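Side-chain contacts in DNA ligase (Archaeoglobus fulgidus, PDB 3GDE), which probably seals nicks in double-stranded DNA during replication, recombination and repair, using ATP and magnesium to join 3'-hydroxyl and 5'-phosphate ends: residues 9-12 with 13-17; 20-23 with 24-28; 285-288 with 289-293; 356-359 with 360-364. All coordinates share one frame; numbering follows the deposited sequence.

Contact 1: residues 9-12 with 13-17; sequences FAEF and CERLE
A sulfur-aromatic contact between Phe9 and Cys13 marks the buried side of helix 6-16 in the N-terminal, DNA-binding domain of the ligase, one helical turn separating the two residues. Cys13 SG stands over a face of the Phe9 ring, 3.7 Å from the ring centroid and 25° off the normal; it is displaced toward the CE1-CZ side of the rim, where Phe9 CE1 is 3.4 Å from Cys13 SG and Phe9 CZ equally near. The torsions account for this: Phe9 swings CG away from its own backbone N, while Cys13 keeps SG beside its backbone N (chi1 -71°), back toward the preceding turn. The same two residues are joined in the backbone, Cys13 N donating to Phe9 O at 2.9 Å. The next pair of the same spacing is Phe12 and Leu16, whose side chains pass at a slant, with Leu16 CD1 3.9 Å from Phe12 CE2 and Leu16 CG over one face of the ring.

Glu11 and Arg15 form the polar pair. They run side by side, carboxylate and guanidinium only 24° from coplanar, and a salt bridge joins Glu11 OE2 to Arg15 NH2 at 3.3 Å. Arg15 NE also donates to Glu11 O over 3.1 Å, but arrives from above the carbonyl plane rather than on a lone pair. The guanidinium is therefore held at two points, by the side chain and by the backbone of the same residue.

Phe12 stacks on Phe32 of helix 22-34, and Leu16 touches Leu25 there; Phe9 reaches Phe48 of helix 39-49, while Cys13 packs on Tyr157 of helix 152-162.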
loop_
_atom_site.group_PDB
_atom_site.type_symbol
_atom_site.label_atom_id
_atom_site.label_comp_id
_atom_site.label_asym_id
_atom_site.label_seq_id
_atom_site.Cartn_x
_atom_site.Cartn_y
_atom_site.Cartn_z
ATOM N N PHE A 9 -15.820 6.297 19.620
ATOM C CA PHE A 9 -14.651 5.756 18.941
ATOM C C PHE A 9 -13.373 6.509 19.329
ATOM O O PHE A 9 -12.343 5.891 19.618
ATOM C CB PHE A 9 -14.896 5.774 17.418
ATOM C CG PHE A 9 -13.654 5.590 16.588
ATOM C CD1 PHE A 9 -13.057 4.334 16.469
ATOM C CD2 PHE A 9 -13.089 6.673 15.919
ATOM C CE1 PHE A 9 -11.918 4.160 15.699
ATOM C CE2 PHE A 9 -11.934 6.508 15.152
ATOM C CZ PHE A 9 -11.352 5.246 15.044
ATOM N N ALA A 10 -13.455 7.840 19.348
ATOM C CA ALA A 10 -12.308 8.699 19.661
ATOM C C ALA A 10 -11.764 8.455 21.072
ATOM O O ALA A 10 -10.548 8.319 21.253
ATOM C CB ALA A 10 -12.666 10.186 19.449
ATOM N N GLU A 11 -12.656 8.378 22.060
ATOM C CA GLU A 11 -12.266 8.091 23.448
ATOM C C GLU A 11 -11.672 6.711 23.582
ATOM O O GLU A 11 -10.745 6.510 24.361
ATOM C CB GLU A 11 -13.459 8.149 24.398
ATOM C CG GLU A 11 -14.430 9.260 24.111
ATOM C CD GLU A 11 -14.165 10.518 24.896
ATOM O OE1 GLU A 11 -14.692 11.576 24.482
ATOM O OE2 GLU A 11 -13.452 10.450 25.923
ATOM N N PHE A 12 -12.234 5.750 22.848
ATOM C CA PHE A 12 -11.667 4.402 22.791
ATOM C C PHE A 12 -10.221 4.417 22.270
ATOM O O PHE A 12 -9.355 3.757 22.841
ATOM C CB PHE A 12 -12.539 3.478 21.936
ATOM C CG PHE A 12 -11.910 2.134 21.657
ATOM C CD1 PHE A 12 -11.678 1.230 22.692
ATOM C CD2 PHE A 12 -11.567 1.772 20.364
ATOM C CE1 PHE A 12 -11.097 -0.011 22.443
ATOM C CE2 PHE A 12 -10.991 0.529 20.098
ATOM C CZ PHE A 12 -10.750 -0.362 21.141
ATOM N N CYS A 13 -9.972 5.178 21.199
ATOM C CA CYS A 13 -8.639 5.280 20.588
ATOM C C CYS A 13 -7.631 5.949 21.509
ATOM O O CYS A 13 -6.478 5.517 21.598
ATOM C CB CYS A 13 -8.705 6.050 19.269
ATOM S SG CYS A 13 -9.506 5.136 17.956
ATOM N N GLU A 14 -8.074 7.004 22.191
ATOM C CA GLU A 14 -7.233 7.726 23.128
ATOM C C GLU A 14 -6.659 6.793 24.198
ATOM O O GLU A 14 -5.472 6.874 24.522
ATOM C CB GLU A 14 -8.010 8.859 23.767
ATOM C CG GLU A 14 -7.117 9.925 24.345
ATOM C CD GLU A 14 -7.200 10.015 25.847
ATOM O OE1 GLU A 14 -7.158 8.960 26.525
ATOM O OE2 GLU A 14 -7.320 11.159 26.350
ATOM N N ARG A 15 -7.504 5.897 24.714
ATOM C CA ARG A 15 -7.098 4.932 25.726
ATOM C C ARG A 15 -6.081 3.907 25.200
ATOM O O ARG A 15 -5.244 3.418 25.952
ATOM C CB ARG A 15 -8.332 4.255 26.332
ATOM C CG ARG A 15 -8.897 4.995 27.542
ATOM C CD ARG A 15 -10.393 4.725 27.782
ATOM N NE ARG A 15 -11.207 5.863 27.350
ATOM C CZ ARG A 15 -11.549 6.891 28.132
ATOM N NH1 ARG A 15 -11.172 6.925 29.408
ATOM N NH2 ARG A 15 -12.274 7.891 27.635
ATOM N N LEU A 16 -6.137 3.609 23.904
ATOM C CA LEU A 16 -5.201 2.678 23.268
ATOM C C LEU A 16 -3.791 3.238 23.136
ATOM O O LEU A 16 -2.831 2.475 23.021
ATOM C CB LEU A 16 -5.694 2.275 21.878
ATOM C CG LEU A 16 -6.949 1.430 21.701
ATOM C CD1 LEU A 16 -7.149 1.175 20.222
ATOM C CD2 LEU A 16 -6.887 0.120 22.490
ATOM N N GLU A 17 -3.673 4.566 23.122
ATOM C CA GLU A 17 -2.379 5.237 22.989
ATOM C C GLU A 17 -1.412 4.896 24.123
ATOM O O GLU A 17 -0.205 4.825 23.918
ATOM C CB GLU A 17 -2.557 6.757 22.915
ATOM C CG GLU A 17 -3.361 7.220 21.730
ATOM C CD GLU A 17 -2.894 8.542 21.160
ATOM O OE1 GLU A 17 -1.865 9.082 21.634
ATOM O OE2 GLU A 17 -3.561 9.030 20.216
#

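Contact 2: residues 20-23 with 24-28; sequences SSTL and ELTAR
Ser21 and Glu24 meet in an N-cap, the side chain of the serine closing the start of helix 22-34 in the N-terminal domain. Ser21 has non-helical backbone angles, and with OG pointing away from its own N (chi1 167°) the hydroxyl oxygen lies in front of the first turn. There it accepts from Glu24 N; the bond is nearly straight at 171°, though long, with Ser21 OG and Glu24 N 3.3 Å apart. Glu24 lays its aliphatic part against the cap, its CB 3.7 Å from Ser21 CB. Ser21 O takes the first helical bond, from Leu25 N at 2.9 Å, and Leu25 CG packs 3.3 Å from that same Ser21 O. With an alanine here, Glu24 N would probably lose its capping acceptor and the first turn would be less firmly closed.

Thr22 faces other parts of the chain, touching Ile174 of helix 172-182 as well as Val457 and Thr458. Its carbonyl is gripped twice by Thr26, whose side chain also contacts Ile174 and Asp177. Thr26 N lies 3.0 Å from Thr22 O, while Thr26 OG1, set beside its own backbone N (chi1 -61°), donates to Thr22 O at 2.8 Å from the opposite face of the carbonyl plane.

Leu23 starts its side chain away from the following residues and is joined to them through the backbone, Ala27 N donating to Leu23 O at 3.0 Å.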
loop_
_atom_site.group_PDB
_atom_site.type_symbol
_atom_site.label_atom_id
_atom_site.label_comp_id
_atom_site.label_asym_id
_atom_site.label_seq_id
_atom_site.Cartn_x
_atom_site.Cartn_y
_atom_site.Cartn_z
ATOM N N SER A 20 1.021 -0.345 25.167
ATOM C CA SER A 20 2.106 -0.733 24.288
ATOM C C SER A 20 2.100 -2.225 23.962
ATOM O O SER A 20 2.653 -2.637 22.944
ATOM C CB SER A 20 3.464 -0.273 24.849
ATOM O OG SER A 20 3.837 -1.029 25.984
ATOM N N SER A 21 1.463 -3.031 24.809
ATOM C CA SER A 21 1.398 -4.463 24.566
ATOM C C SER A 21 0.484 -4.804 23.395
ATOM O O SER A 21 -0.673 -4.388 23.358
ATOM C CB SER A 21 0.966 -5.217 25.832
ATOM O OG SER A 21 0.626 -6.558 25.523
ATOM N N THR A 22 1.027 -5.569 22.451
ATOM C CA THR A 22 0.323 -6.040 21.254
ATOM C C THR A 22 -0.879 -6.935 21.570
ATOM O O THR A 22 -1.924 -6.846 20.910
ATOM C CB THR A 22 1.320 -6.788 20.304
ATOM O OG1 THR A 22 2.152 -5.822 19.640
ATOM C CG2 THR A 22 0.589 -7.652 19.254
ATOM N N LEU A 23 -0.707 -7.812 22.557
ATOM C CA LEU A 23 -1.776 -8.694 23.036
ATOM C C LEU A 23 -2.884 -7.909 23.736
ATOM O O LEU A 23 -4.061 -8.135 23.494
ATOM C CB LEU A 23 -1.203 -9.786 23.956
ATOM C CG LEU A 23 -0.489 -10.947 23.235
ATOM C CD1 LEU A 23 0.209 -11.852 24.222
ATOM C CD2 LEU A 23 -1.455 -11.765 22.389
ATOM N N GLU A 24 -2.496 -6.961 24.574
ATOM C CA GLU A 24 -3.445 -6.072 25.232
ATOM C C GLU A 24 -4.255 -5.238 24.245
ATOM O O GLU A 24 -5.472 -5.102 24.410
ATOM C CB GLU A 24 -2.729 -5.157 26.219
ATOM C CG GLU A 24 -2.420 -5.807 27.548
ATOM C CD GLU A 24 -1.963 -4.790 28.582
ATOM O OE1 GLU A 24 -1.081 -5.132 29.415
ATOM O OE2 GLU A 24 -2.479 -3.643 28.548
ATOM N N LEU A 25 -3.582 -4.689 23.232
ATOM C CA LEU A 25 -4.249 -3.955 22.153
ATOM C C LEU A 25 -5.252 -4.834 21.424
ATOM O O LEU A 25 -6.399 -4.432 21.215
ATOM C CB LEU A 25 -3.236 -3.378 21.155
ATOM C CG LEU A 25 -2.437 -2.155 21.614
ATOM C CD1 LEU A 25 -1.247 -1.929 20.691
ATOM C CD2 LEU A 25 -3.312 -0.909 21.690
ATOM N N THR A 26 -4.814 -6.037 21.056
ATOM C CA THR A 26 -5.675 -7.030 20.421
ATOM C C THR A 26 -6.966 -7.293 21.244
ATOM O O THR A 26 -8.075 -7.299 20.697
ATOM C CB THR A 26 -4.886 -8.346 20.159
ATOM O OG1 THR A 26 -3.791 -8.074 19.276
ATOM C CG2 THR A 26 -5.771 -9.427 19.539
ATOM N N ALA A 27 -6.808 -7.476 22.551
ATOM C CA ALA A 27 -7.924 -7.834 23.433
ATOM C C ALA A 27 -8.896 -6.657 23.671
ATOM O O ALA A 27 -10.116 -6.831 23.627
ATOM C CB ALA A 27 -7.393 -8.419 24.764
ATOM N N ARG A 28 -8.348 -5.464 23.892
ATOM C CA ARG A 28 -9.145 -4.239 23.955
ATOM C C ARG A 28 -9.966 -3.998 22.697
ATOM O O ARG A 28 -11.152 -3.682 22.781
ATOM C CB ARG A 28 -8.268 -3.016 24.227
ATOM C CG ARG A 28 -7.640 -2.996 25.606
ATOM C CD ARG A 28 -8.678 -2.685 26.669
ATOM N NE ARG A 28 -8.912 -1.252 26.836
ATOM C CZ ARG A 28 -8.730 -0.593 27.979
ATOM N NH1 ARG A 28 -8.317 -1.238 29.067
ATOM N NH2 ARG A 28 -8.978 0.712 28.037
#

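Contact 3: residues 285-288 with 289-293; sequences VEEI and KKSVK
Ile288 O accepts from Val292 N across 2.8 Å, the shortest sound polar bond joining the two segments, with an N-H...O angle of 154°. The bond persists although the helical backbone angles end at Ser291, so it closes the last turn of helix 282-291. The branched side chains of the same two residues run alongside each other, in the same direction, Ile288 CG2 meeting Val292 CG2 at 3.6 Å.

One residue earlier, Glu287 O receives Ser291 N at 2.9 Å. Ser291 OG lies 3.0 Å from Glu287 O, at most a weak bond, and is also hydrogen-bonded to Ser368 OG, which ties the end of the helix to the loop leading into strand 371-379.

The carboxylate of Glu287 and the chain of Lys290 run alongside each other. Their ion pair is long, Glu287 OE2 to Lys290 NZ measuring 3.8 Å, and Lys290 CE comes equally near to Glu287 OE2. Lys290 reaches back because CG sits between its backbone N and carbonyl carbon (chi1 50°), after which the chain is extended. On another side of the helix, Lys289 lays its stem along Val285, whose CG1 is 4.0 Å from Lys289 CE.

Ile288 packs on Val260 and Trp262 of strand 256-262, Glu287 and Ser291 touch Ile371 of strand 371-379, and Val292 O accepts from Trp262 NE1. The arrangement is a C-terminal helix turn laid on strands of the adenylation domain, the nucleotidyltransferase fold of ATP-dependent DNA ligases.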
loop_
_atom_site.group_PDB
_atom_site.type_symbol
_atom_site.label_atom_id
_atom_site.label_comp_id
_atom_site.label_asym_id
_atom_site.label_seq_id
_atom_site.Cartn_x
_atom_site.Cartn_y
_atom_site.Cartn_z
ATOM N N VAL A 285 -6.089 -2.539 -22.033
ATOM C CA VAL A 285 -7.516 -2.868 -21.888
ATOM C C VAL A 285 -8.131 -3.396 -23.202
ATOM O O VAL A 285 -8.731 -4.479 -23.218
ATOM C CB VAL A 285 -8.324 -1.665 -21.291
ATOM C CG1 VAL A 285 -9.829 -1.850 -21.441
ATOM C CG2 VAL A 285 -7.972 -1.483 -19.827
ATOM N N GLU A 286 -7.953 -2.650 -24.294
ATOM C CA GLU A 286 -8.478 -3.057 -25.605
ATOM C C GLU A 286 -7.904 -4.387 -26.081
ATOM O O GLU A 286 -8.649 -5.228 -26.596
ATOM C CB GLU A 286 -8.268 -1.975 -26.672
ATOM C CG GLU A 286 -9.230 -0.799 -26.582
ATOM C CD GLU A 286 -10.709 -1.180 -26.734
ATOM O OE1 GLU A 286 -11.563 -0.409 -26.238
ATOM O OE2 GLU A 286 -11.031 -2.225 -27.345
ATOM N N GLU A 287 -6.596 -4.586 -25.885
ATOM C CA GLU A 287 -5.921 -5.826 -26.292
ATOM C C GLU A 287 -6.419 -7.034 -25.518
ATOM O O GLU A 287 -6.459 -8.141 -26.049
ATOM C CB GLU A 287 -4.404 -5.711 -26.128
ATOM C CG GLU A 287 -3.770 -4.615 -26.949
ATOM C CD GLU A 287 -3.657 -4.952 -28.428
ATOM O OE1 GLU A 287 -3.623 -6.158 -28.779
ATOM O OE2 GLU A 287 -3.587 -3.998 -29.234
ATOM N N ILE A 288 -6.773 -6.818 -24.255
ATOM C CA ILE A 288 -7.381 -7.855 -23.421
ATOM C C ILE A 288 -8.769 -8.267 -23.953
ATOM O O ILE A 288 -9.095 -9.457 -24.025
ATOM C CB ILE A 288 -7.419 -7.392 -21.940
ATOM C CG1 ILE A 288 -6.060 -7.659 -21.284
ATOM C CG2 ILE A 288 -8.543 -8.071 -21.157
ATOM C CD1 ILE A 288 -5.664 -6.648 -20.243
ATOM N N LYS A 289 -9.559 -7.273 -24.351
ATOM C CA LYS A 289 -10.900 -7.498 -24.906
ATOM C C LYS A 289 -10.886 -8.297 -26.205
ATOM O O LYS A 289 -11.799 -9.084 -26.455
ATOM C CB LYS A 289 -11.646 -6.177 -25.088
ATOM C CG LYS A 289 -11.896 -5.462 -23.774
ATOM C CD LYS A 289 -12.759 -4.233 -23.928
ATOM C CE LYS A 289 -13.189 -3.739 -22.566
ATOM N NZ LYS A 289 -13.844 -2.397 -22.615
ATOM N N LYS A 290 -9.847 -8.129 -27.020
ATOM C CA LYS A 290 -9.744 -8.954 -28.229
ATOM C C LYS A 290 -8.963 -10.253 -28.068
ATOM O O LYS A 290 -9.243 -11.226 -28.765
ATOM C CB LYS A 290 -9.289 -8.160 -29.468
ATOM C CG LYS A 290 -8.068 -7.291 -29.304
ATOM C CD LYS A 290 -7.668 -6.708 -30.643
ATOM C CE LYS A 290 -6.885 -5.416 -30.474
ATOM N NZ LYS A 290 -6.270 -4.976 -31.765
ATOM N N SER A 291 -8.013 -10.288 -27.135
ATOM C CA SER A 291 -7.114 -11.443 -27.028
ATOM C C SER A 291 -7.437 -12.434 -25.912
ATOM O O SER A 291 -6.989 -13.587 -25.962
ATOM C CB SER A 291 -5.656 -10.994 -26.924
ATOM O OG SER A 291 -5.301 -10.154 -28.017
ATOM N N VAL A 292 -8.182 -12.007 -24.894
ATOM C CA VAL A 292 -8.445 -12.931 -23.789
ATOM C C VAL A 292 -9.904 -13.388 -23.655
ATOM O O VAL A 292 -10.848 -12.645 -23.941
ATOM C CB VAL A 292 -7.785 -12.494 -22.418
ATOM C CG1 VAL A 292 -6.446 -11.752 -22.629
ATOM C CG2 VAL A 292 -8.719 -11.676 -21.571
ATOM N N LYS A 293 -10.052 -14.645 -23.259
ATOM C CA LYS A 293 -11.336 -15.276 -23.030
ATOM C C LYS A 293 -12.005 -14.665 -21.786
ATOM O O LYS A 293 -11.377 -14.571 -20.733
ATOM C CB LYS A 293 -11.100 -16.781 -22.882
ATOM C CG LYS A 293 -12.323 -17.659 -22.702
ATOM C CD LYS A 293 -12.402 -18.233 -21.273
ATOM C CE LYS A 293 -11.222 -19.162 -20.929
ATOM N NZ LYS A 293 -11.158 -20.448 -21.715
#

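Contact 4: residues 356-359 with 360-364; sequences ERRK and LLESA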
loop_
_atom_site.group_PDB
_atom_site.type_symbol
_atom_site.label_atom_id
_atom_site.label_comp_id
_atom_site.label_asym_id
_atom_site.label_seq_id
_atom_site.Cartn_x
_atom_site.Cartn_y
_atom_site.Cartn_z
ATOM N N GLU A 356 -1.756 -27.261 -13.713
ATOM C CA GLU A 356 -3.169 -27.215 -14.108
ATOM C C GLU A 356 -3.663 -25.786 -14.385
ATOM O O GLU A 356 -4.428 -25.557 -15.333
ATOM C CB GLU A 356 -4.049 -27.879 -13.046
ATOM C CG GLU A 356 -3.767 -29.362 -12.841
ATOM C CD GLU A 356 -4.844 -30.075 -12.031
ATOM O OE1 GLU A 356 -4.474 -30.953 -11.212
ATOM O OE2 GLU A 356 -6.052 -29.769 -12.220
ATOM N N ARG A 357 -3.233 -24.828 -13.560
ATOM C CA ARG A 357 -3.535 -23.419 -13.818
ATOM C C ARG A 357 -2.923 -22.983 -15.140
ATOM O O ARG A 357 -3.557 -22.281 -15.911
ATOM C CB ARG A 357 -3.046 -22.512 -12.684
ATOM C CG ARG A 357 -3.584 -22.858 -11.305
ATOM C CD ARG A 357 -3.442 -21.682 -10.356
ATOM N NE ARG A 357 -2.070 -21.176 -10.275
ATOM C CZ ARG A 357 -1.107 -21.700 -9.521
ATOM N NH1 ARG A 357 -1.342 -22.764 -8.765
ATOM N NH2 ARG A 357 0.098 -21.143 -9.512
ATOM N N ARG A 358 -1.694 -23.423 -15.396
ATOM C CA ARG A 358 -0.995 -23.121 -16.647
ATOM C C ARG A 358 -1.827 -23.524 -17.884
ATOM O O ARG A 358 -1.996 -22.732 -18.814
ATOM C CB ARG A 358 0.396 -23.779 -16.650
ATOM C CG ARG A 358 1.199 -23.599 -17.935
ATOM C CD ARG A 358 1.773 -22.199 -18.065
ATOM N NE ARG A 358 2.049 -21.862 -19.461
ATOM C CZ ARG A 358 2.696 -20.770 -19.871
ATOM N NH1 ARG A 358 3.158 -19.884 -18.998
ATOM N NH2 ARG A 358 2.886 -20.570 -21.171
ATOM N N LYS A 359 -2.365 -24.740 -17.872
ATOM C CA LYS A 359 -3.258 -25.200 -18.934
ATOM C C LYS A 359 -4.453 -24.262 -19.116
ATOM O O LYS A 359 -4.766 -23.858 -20.243
ATOM C CB LYS A 359 -3.720 -26.627 -18.657
ATOM C CG LYS A 359 -2.668 -27.670 -18.977
ATOM C CD LYS A 359 -2.996 -29.004 -18.319
ATOM C CE LYS A 359 -1.803 -29.964 -18.398
ATOM N NZ LYS A 359 -1.870 -31.003 -17.314
ATOM N N LEU A 360 -5.100 -23.915 -18.002
ATOM C CA LEU A 360 -6.181 -22.932 -17.993
ATOM C C LEU A 360 -5.760 -21.599 -18.579
ATOM O O LEU A 360 -6.510 -20.993 -19.335
ATOM C CB LEU A 360 -6.715 -22.707 -16.569
ATOM C CG LEU A 360 -7.590 -23.787 -15.931
ATOM C CD1 LEU A 360 -8.140 -23.290 -14.604
ATOM C CD2 LEU A 360 -8.725 -24.232 -16.882
ATOM N N LEU A 361 -4.573 -21.137 -18.207
ATOM C CA LEU A 361 -4.039 -19.885 -18.739
ATOM C C LEU A 361 -3.826 -19.954 -20.256
ATOM O O LEU A 361 -4.179 -19.024 -20.981
ATOM C CB LEU A 361 -2.730 -19.516 -18.033
ATOM C CG LEU A 361 -2.004 -18.263 -18.538
ATOM C CD1 LEU A 361 -2.761 -16.989 -18.173
ATOM C CD2 LEU A 361 -0.574 -18.220 -18.023
ATOM N N GLU A 362 -3.244 -21.058 -20.723
ATOM C CA GLU A 362 -2.928 -21.218 -22.147
ATOM C C GLU A 362 -4.170 -21.140 -23.032
ATOM O O GLU A 362 -4.170 -20.435 -24.047
ATOM C CB GLU A 362 -2.151 -22.513 -22.391
ATOM C CG GLU A 362 -0.712 -22.469 -21.884
ATOM C CD GLU A 362 -0.027 -23.828 -21.904
ATOM O OE1 GLU A 362 1.070 -23.948 -21.311
ATOM O OE2 GLU A 362 -0.581 -24.779 -22.506
ATOM N N SER A 363 -5.241 -21.822 -22.630
ATOM C CA SER A 363 -6.471 -21.800 -23.420
ATOM C C SER A 363 -7.295 -20.511 -23.250
ATOM O O SER A 363 -8.258 -20.297 -23.989
ATOM C CB SER A 363 -7.317 -23.051 -23.159
ATOM O OG SER A 363 -8.089 -22.918 -21.988
ATOM N N ALA A 364 -6.897 -19.650 -22.306
ATOM C CA ALA A 364 -7.638 -18.424 -22.002
ATOM C C ALA A 364 -7.121 -17.215 -22.765
ATOM O O ALA A 364 -7.872 -16.274 -23.055
ATOM C CB ALA A 364 -7.620 -18.147 -20.514
#
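Regular i to i+4 bonding runs through residues 356-364, part of helix 354-364 in the adenylation domain: Leu361 N donates to Arg357 O at 2.8 Å, and Glu362 N to Arg358 O at 2.8 Å. Leu360 N and Ser363 N complete the pattern with Glu356 O and Lys359 O, each bond 3.2 Å long. On this frame the side chains of Arg358 and Glu362, one turn apart, come together in an intrahelical salt bridge.

Arg358 sends CG away from its backbone N (chi1 177°) and then bends at chi2, which carries the guanidinium over the following turn. There it crosses the Glu362 side chain at about a right angle, the two flat groups 76° apart. Leu361 CD2 lies over one guanidinium face, 4.2 Å from Arg358 NH1. The guanidinium has a second partner, since Arg358 NH1 also donates to Ala374 O of strand 371-379, while Leu361 packs on Phe339 and Leu373. The Arg358 side chain lies about 4 Å from that of Glu250, a predicted ATP-binding residue. A leucine in place of this arginine would probably leave the Glu362 carboxylate without its cationic mate and Ala374 O without this donor.

The bridge itself is a single, well-aligned hydrogen bond: Arg358 NE meets Glu362 OE1 at 3.0 Å and 171°, with the oxygen in the guanidinium plane and using its anti lone pair.

In the fold
The four contacts form two pairs in different domains. Contacts 1 and 2 lie on successive helices of the N-terminal domain, their centres 13 Å apart; they touch where Leu16 CD2 meets Arg28 CB at 3.8 Å. Contacts 3 and 4 lie in the adenylation domain with centres 16 Å apart, and a probable backbone hydrogen bond from Lys293 N to Ala364 O (2.7 Å) joins the loop just after helix 282-291 to the end region of helix 354-364. Between the pairs, centres are 45 to 50 Å apart. Contact 4 is close to the predicted ATP site, the Leu361 and Phe340 side chains being about 5 Å apart; in contact 3, the Ile288 side chain is about 12 Å from that of Glu301, another predicted ATP-binding residue.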